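Local coordinates for NAD-dependent epimerase/dehydratase (Methanobrevibacter ruminantium, PDB 6DNT), which probably interconverts UDP-N-acetylglucosamine and its 4-epimer with bound NAD, and also binds the bacterial cell wall intermediate UDP-N-acetylmuramic acid, at residues E97-H108 / A139-F150. Residues are numbered along the deposited sequence; the frame is centred on the assembly and turned at random.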
loop_
_atom_site.group_PDB
_atom_site.type_symbol
_atom_site.label_atom_id
_atom_site.label_comp_id
_atom_site.label_asym_id
_atom_site.label_seq_id
_atom_site.Cartn_x
_atom_site.Cartn_y
_atom_site.Cartn_z
ATOM N N GLU A 97 -18.252 -12.430 -5.370
ATOM C CA GLU A 97 -18.033 -13.311 -6.520
ATOM C C GLU A 97 -19.354 -13.506 -7.272
ATOM O O GLU A 97 -19.387 -13.400 -8.499
ATOM C CB GLU A 97 -17.446 -14.669 -6.112
ATOM C CG GLU A 97 -16.130 -14.635 -5.330
ATOM C CD GLU A 97 -14.896 -14.204 -6.116
ATOM O OE1 GLU A 97 -13.914 -13.785 -5.450
ATOM O OE2 GLU A 97 -14.875 -14.309 -7.365
ATOM N N LYS A 98 -20.440 -13.727 -6.527
ATOM C CA LYS A 98 -21.789 -13.885 -7.114
ATOM C C LYS A 98 -22.390 -12.573 -7.628
ATOM O O LYS A 98 -22.896 -12.509 -8.744
ATOM C CB LYS A 98 -22.715 -14.508 -6.065
ATOM C CG LYS A 98 -24.105 -14.892 -6.543
ATOM C CD LYS A 98 -24.978 -15.299 -5.360
ATOM C CE LYS A 98 -26.392 -15.637 -5.793
ATOM N NZ LYS A 98 -26.439 -16.910 -6.561
ATOM N N ILE A 99 -22.311 -11.515 -6.828
ATOM C CA ILE A 99 -22.904 -10.224 -7.197
ATOM C C ILE A 99 -22.286 -9.655 -8.479
ATOM O O ILE A 99 -22.985 -9.089 -9.311
ATOM C CB ILE A 99 -22.804 -9.199 -6.037
ATOM C CG1 ILE A 99 -23.600 -9.679 -4.814
ATOM C CG2 ILE A 99 -23.298 -7.810 -6.459
ATOM C CD1 ILE A 99 -23.141 -9.067 -3.507
ATOM N N LEU A 100 -20.981 -9.852 -8.665
ATOM C CA LEU A 100 -20.309 -9.293 -9.832
ATOM C C LEU A 100 -20.429 -10.131 -11.115
ATOM O O LEU A 100 -19.939 -9.697 -12.159
ATOM C CB LEU A 100 -18.840 -8.978 -9.520
ATOM C CG LEU A 100 -18.574 -7.595 -8.914
ATOM C CD1 LEU A 100 -19.383 -7.330 -7.652
ATOM C CD2 LEU A 100 -17.085 -7.486 -8.638
ATOM N N LYS A 101 -21.084 -11.296 -11.062
ATOM C CA LYS A 101 -21.292 -12.108 -12.278
ATOM C C LYS A 101 -22.101 -11.304 -13.285
ATOM O O LYS A 101 -23.123 -10.725 -12.936
ATOM C CB LYS A 101 -22.020 -13.422 -11.960
ATOM C CG LYS A 101 -22.130 -14.379 -13.149
ATOM C CD LYS A 101 -22.950 -15.626 -12.816
ATOM C CE LYS A 101 -24.368 -15.569 -13.369
ATOM N NZ LYS A 101 -25.144 -16.786 -12.998
ATOM N N ASP A 102 -21.611 -11.232 -14.517
ATOM C CA ASP A 102 -22.298 -10.534 -15.614
ATOM C C ASP A 102 -22.476 -9.016 -15.419
ATOM O O ASP A 102 -23.298 -8.389 -16.093
ATOM C CB ASP A 102 -23.655 -11.201 -15.930
ATOM C CG ASP A 102 -23.516 -12.676 -16.324
ATOM O OD1 ASP A 102 -22.587 -13.021 -17.090
ATOM O OD2 ASP A 102 -24.350 -13.485 -15.868
ATOM N N LYS A 103 -21.692 -8.414 -14.527
ATOM C CA LYS A 103 -21.650 -6.958 -14.429
ATOM C C LYS A 103 -20.593 -6.423 -15.387
ATOM O O LYS A 103 -19.621 -7.106 -15.673
ATOM C CB LYS A 103 -21.354 -6.533 -12.994
ATOM C CG LYS A 103 -22.386 -7.005 -11.993
ATOM C CD LYS A 103 -23.747 -6.339 -12.190
ATOM C CE LYS A 103 -24.669 -6.615 -11.007
ATOM N NZ LYS A 103 -25.104 -8.039 -10.947
ATOM N N ASP A 104 -20.787 -5.205 -15.877
ATOM C CA ASP A 104 -19.865 -4.562 -16.817
ATOM C C ASP A 104 -18.781 -3.743 -16.106
ATOM O O ASP A 104 -17.594 -3.898 -16.383
ATOM C CB ASP A 104 -20.632 -3.644 -17.759
ATOM C CG ASP A 104 -21.629 -4.398 -18.627
ATOM O OD1 ASP A 104 -21.194 -5.254 -19.422
ATOM O OD2 ASP A 104 -22.843 -4.157 -18.493
ATOM N N TYR A 105 -19.202 -2.855 -15.206
ATOM C CA TYR A 105 -18.294 -1.919 -14.539
ATOM C C TYR A 105 -18.555 -1.908 -13.046
ATOM O O TYR A 105 -19.684 -2.149 -12.611
ATOM C CB TYR A 105 -18.493 -0.500 -15.061
ATOM C CG TYR A 105 -18.299 -0.355 -16.538
ATOM C CD1 TYR A 105 -17.066 -0.611 -17.122
ATOM C CD2 TYR A 105 -19.351 0.044 -17.365
ATOM C CE1 TYR A 105 -16.878 -0.478 -18.488
ATOM C CE2 TYR A 105 -19.173 0.174 -18.733
ATOM C CZ TYR A 105 -17.937 -0.096 -19.287
ATOM O OH TYR A 105 -17.763 0.033 -20.643
ATOM N N VAL A 106 -17.501 -1.635 -12.278
ATOM C CA VAL A 106 -17.581 -1.510 -10.837
ATOM C C VAL A 106 -16.985 -0.169 -10.426
ATOM O O VAL A 106 -15.839 0.128 -10.732
ATOM C CB VAL A 106 -16.834 -2.651 -10.122
ATOM C CG1 VAL A 106 -16.832 -2.443 -8.615
ATOM C CG2 VAL A 106 -17.462 -3.994 -10.490
ATOM N N PHE A 107 -17.794 0.635 -9.746
ATOM C CA PHE A 107 -17.361 1.929 -9.203
ATOM C C PHE A 107 -17.192 1.707 -7.715
ATOM O O PHE A 107 -18.175 1.418 -7.019
ATOM C CB PHE A 107 -18.396 3.007 -9.464
ATOM C CG PHE A 107 -18.650 3.259 -10.916
ATOM C CD1 PHE A 107 -19.620 2.513 -11.593
ATOM C CD2 PHE A 107 -17.930 4.217 -11.619
ATOM C CE1 PHE A 107 -19.867 2.728 -12.939
ATOM C CE2 PHE A 107 -18.180 4.431 -12.968
ATOM C CZ PHE A 107 -19.134 3.674 -13.622
ATOM N N HIS A 108 -15.959 1.791 -7.222
ATOM C CA HIS A 108 -15.698 1.475 -5.833
ATOM C C HIS A 108 -15.516 2.754 -5.016
ATOM O O HIS A 108 -14.430 3.328 -4.984
ATOM C CB HIS A 108 -14.487 0.550 -5.707
ATOM C CG HIS A 108 -14.149 0.184 -4.307
ATOM N ND1 HIS A 108 -15.101 -0.036 -3.337
ATOM C CD2 HIS A 108 -12.951 -0.034 -3.711
ATOM C CE1 HIS A 108 -14.508 -0.345 -2.205
ATOM N NE2 HIS A 108 -13.203 -0.357 -2.406
ATOM N N ALA A 139 -12.945 -10.441 -6.773
ATOM C CA ALA A 139 -14.196 -10.728 -7.470
ATOM C C ALA A 139 -14.272 -10.048 -8.840
ATOM O O ALA A 139 -14.875 -10.605 -9.751
ATOM C CB ALA A 139 -15.383 -10.338 -6.610
ATOM N N CYS A 140 -13.683 -8.854 -8.998
ATOM C CA CYS A 140 -13.647 -8.185 -10.301
ATOM C C CYS A 140 -12.870 -9.014 -11.319
ATOM O O CYS A 140 -13.365 -9.267 -12.427
ATOM C CB CYS A 140 -13.017 -6.797 -10.226
ATOM S SG CYS A 140 -14.029 -5.545 -9.395
ATOM N N LYS A 141 -11.660 -9.434 -10.950
ATOM C CA LYS A 141 -10.829 -10.162 -11.910
ATOM C C LYS A 141 -11.392 -11.558 -12.179
ATOM O O LYS A 141 -11.337 -12.023 -13.325
ATOM C CB LYS A 141 -9.332 -10.150 -11.537
ATOM C CG LYS A 141 -8.916 -10.898 -10.284
ATOM C CD LYS A 141 -8.615 -12.362 -10.543
ATOM C CE LYS A 141 -8.071 -13.038 -9.290
ATOM N NZ LYS A 141 -7.894 -14.505 -9.475
ATOM N N ASN A 142 -11.984 -12.189 -11.176
ATOM C CA ASN A 142 -12.595 -13.515 -11.380
ATOM C C ASN A 142 -13.811 -13.452 -12.286
ATOM O O ASN A 142 -14.106 -14.424 -12.977
ATOM C CB ASN A 142 -12.984 -14.178 -10.068
ATOM C CG ASN A 142 -11.787 -14.663 -9.273
ATOM O OD1 ASN A 142 -10.717 -14.941 -9.818
ATOM N ND2 ASN A 142 -11.977 -14.794 -7.985
ATOM N N ASN A 143 -14.501 -12.314 -12.303
ATOM C CA ASN A 143 -15.667 -12.137 -13.168
ATOM C C ASN A 143 -15.398 -11.413 -14.485
ATOM O O ASN A 143 -16.346 -11.112 -15.197
ATOM C CB ASN A 143 -16.786 -11.438 -12.390
ATOM C CG ASN A 143 -17.435 -12.348 -11.389
ATOM O OD1 ASN A 143 -18.170 -13.273 -11.740
ATOM N ND2 ASN A 143 -17.204 -12.069 -10.117
ATOM N N ASN A 144 -14.132 -11.113 -14.788
ATOM C CA ASN A 144 -13.745 -10.432 -16.026
ATOM C C ASN A 144 -14.490 -9.105 -16.218
ATOM O O ASN A 144 -14.932 -8.760 -17.320
ATOM C CB ASN A 144 -13.939 -11.373 -17.227
ATOM C CG ASN A 144 -13.264 -12.711 -17.015
ATOM O OD1 ASN A 144 -12.044 -12.795 -17.032
ATOM N ND2 ASN A 144 -14.056 -13.759 -16.782
ATOM N N ILE A 145 -14.609 -8.363 -15.115
ATOM C CA ILE A 145 -15.187 -7.015 -15.116
ATOM C C ILE A 145 -14.382 -6.154 -16.093
ATOM O O ILE A 145 -13.149 -6.211 -16.097
ATOM C CB ILE A 145 -15.130 -6.436 -13.671
ATOM C CG1 ILE A 145 -16.146 -7.162 -12.767
ATOM C CG2 ILE A 145 -15.336 -4.920 -13.627
ATOM C CD1 ILE A 145 -17.594 -7.063 -13.182
ATOM N N LYS A 146 -15.076 -5.396 -16.942
ATOM C CA LYS A 146 -14.402 -4.605 -17.981
ATOM C C LYS A 146 -13.546 -3.510 -17.382
ATOM O O LYS A 146 -12.459 -3.234 -17.879
ATOM C CB LYS A 146 -15.395 -3.992 -18.972
ATOM C CG LYS A 146 -16.027 -5.023 -19.888
ATOM C CD LYS A 146 -17.169 -4.417 -20.703
ATOM C CE LYS A 146 -18.027 -5.498 -21.352
ATOM N NZ LYS A 146 -18.711 -6.378 -20.358
ATOM N N LYS A 147 -14.029 -2.877 -16.313
ATOM C CA LYS A 147 -13.241 -1.829 -15.669
ATOM C C LYS A 147 -13.680 -1.606 -14.231
ATOM O O LYS A 147 -14.881 -1.638 -13.933
ATOM C CB LYS A 147 -13.372 -0.526 -16.438
ATOM C CG LYS A 147 -12.289 0.500 -16.125
ATOM C CD LYS A 147 -11.412 0.756 -17.322
ATOM C CE LYS A 147 -10.550 1.971 -17.114
ATOM N NZ LYS A 147 -10.516 2.822 -18.333
ATOM N N VAL A 148 -12.706 -1.296 -13.373
ATOM C CA VAL A 148 -12.934 -0.852 -11.999
ATOM C C VAL A 148 -12.601 0.640 -11.930
ATOM O O VAL A 148 -11.548 1.036 -12.428
ATOM C CB VAL A 148 -11.998 -1.599 -11.033
ATOM C CG1 VAL A 148 -12.078 -0.997 -9.632
ATOM C CG2 VAL A 148 -12.306 -3.095 -11.024
ATOM N N ILE A 149 -13.466 1.470 -11.338
ATOM C CA ILE A 149 -13.172 2.887 -11.205
ATOM C C ILE A 149 -13.083 3.078 -9.697
ATOM O O ILE A 149 -14.079 2.917 -9.005
ATOM C CB ILE A 149 -14.242 3.766 -11.865
ATOM C CG1 ILE A 149 -14.464 3.357 -13.342
ATOM C CG2 ILE A 149 -13.809 5.225 -11.773
ATOM C CD1 ILE A 149 -15.410 2.184 -13.548
ATOM N N PHE A 150 -11.881 3.383 -9.208
ATOM C CA PHE A 150 -11.595 3.441 -7.770
ATOM C C PHE A 150 -11.455 4.886 -7.290
ATOM O O PHE A 150 -10.777 5.673 -7.922
ATOM C CB PHE A 150 -10.289 2.697 -7.465
ATOM C CG PHE A 150 -9.858 2.804 -6.029
ATOM C CD1 PHE A 150 -10.665 2.326 -5.011
ATOM C CD2 PHE A 150 -8.658 3.424 -5.688
ATOM C CE1 PHE A 150 -10.290 2.451 -3.684
ATOM C CE2 PHE A 150 -8.278 3.549 -4.358
ATOM C CZ PHE A 150 -9.085 3.064 -3.358
HETATM O O HOH W 1 -19.213 -12.967 -14.980
HETATM O O HOH W 2 -17.682 -7.262 -17.681
HETATM O O HOH W 3 -19.101 -9.713 -15.230
#
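Asn-143, the residue that follows helix 122-142, is turned toward 97-108 and ties the two helix ends together. Its CB rests 3.6 Å from Leu-100 O, and its CG lies 3.6 Å from Glu-97 O. CG, anti to the carbonyl carbon (chi1 -73°), stands beside the backbone N, which lets ND2 turn back to Ala-139 O; OD1 lies 3.4 Å from Lys-101 CA. The other N-H of ND2 meets Glu-97 O at 3.0 Å, in the carbonyl plane and on a lone pair. Asn-143 N reaches Ala-139 O from the opposite face. An alanine here is likely to leave Glu-97 O without this donor and remove the amide bridge between the helix ends. In the conformer given, Asn-142 ND2 meets Glu-97 OE2 at 3.0 Å from the syn side, 28° out of the carboxylate plane. A Schellman motif with Asn-144 at C-prime then turns the chain toward strand 147-150, parallel to 105-108 with axes 14° apart: Val-106 N bonds Lys-147 O, and Ile-149 N to Val-106 O and His-108 N to Ile-149 O are each 2.8 Å. On one face Ile-149 CD1, in the conformer given, makes a CH-pi contact with the Phe-107 ring, offset toward its rim, and both side chains pack on helix 250-262; on the other, Val-106 CG2 meets Ile-145 CG2 and Cys-140 SG. Next to the strand starts, Lys-146 NZ forms a salt bridge with Asp-104 OD1 through its anti lone pair; Asp-104 OD2 accepts from Asn-38 N. Polar ties thus close the loop end of this Rossmann-type crossover, and Asn-143 ND2, spending both N-H groups on carbonyls, has its amide's rotation fixed.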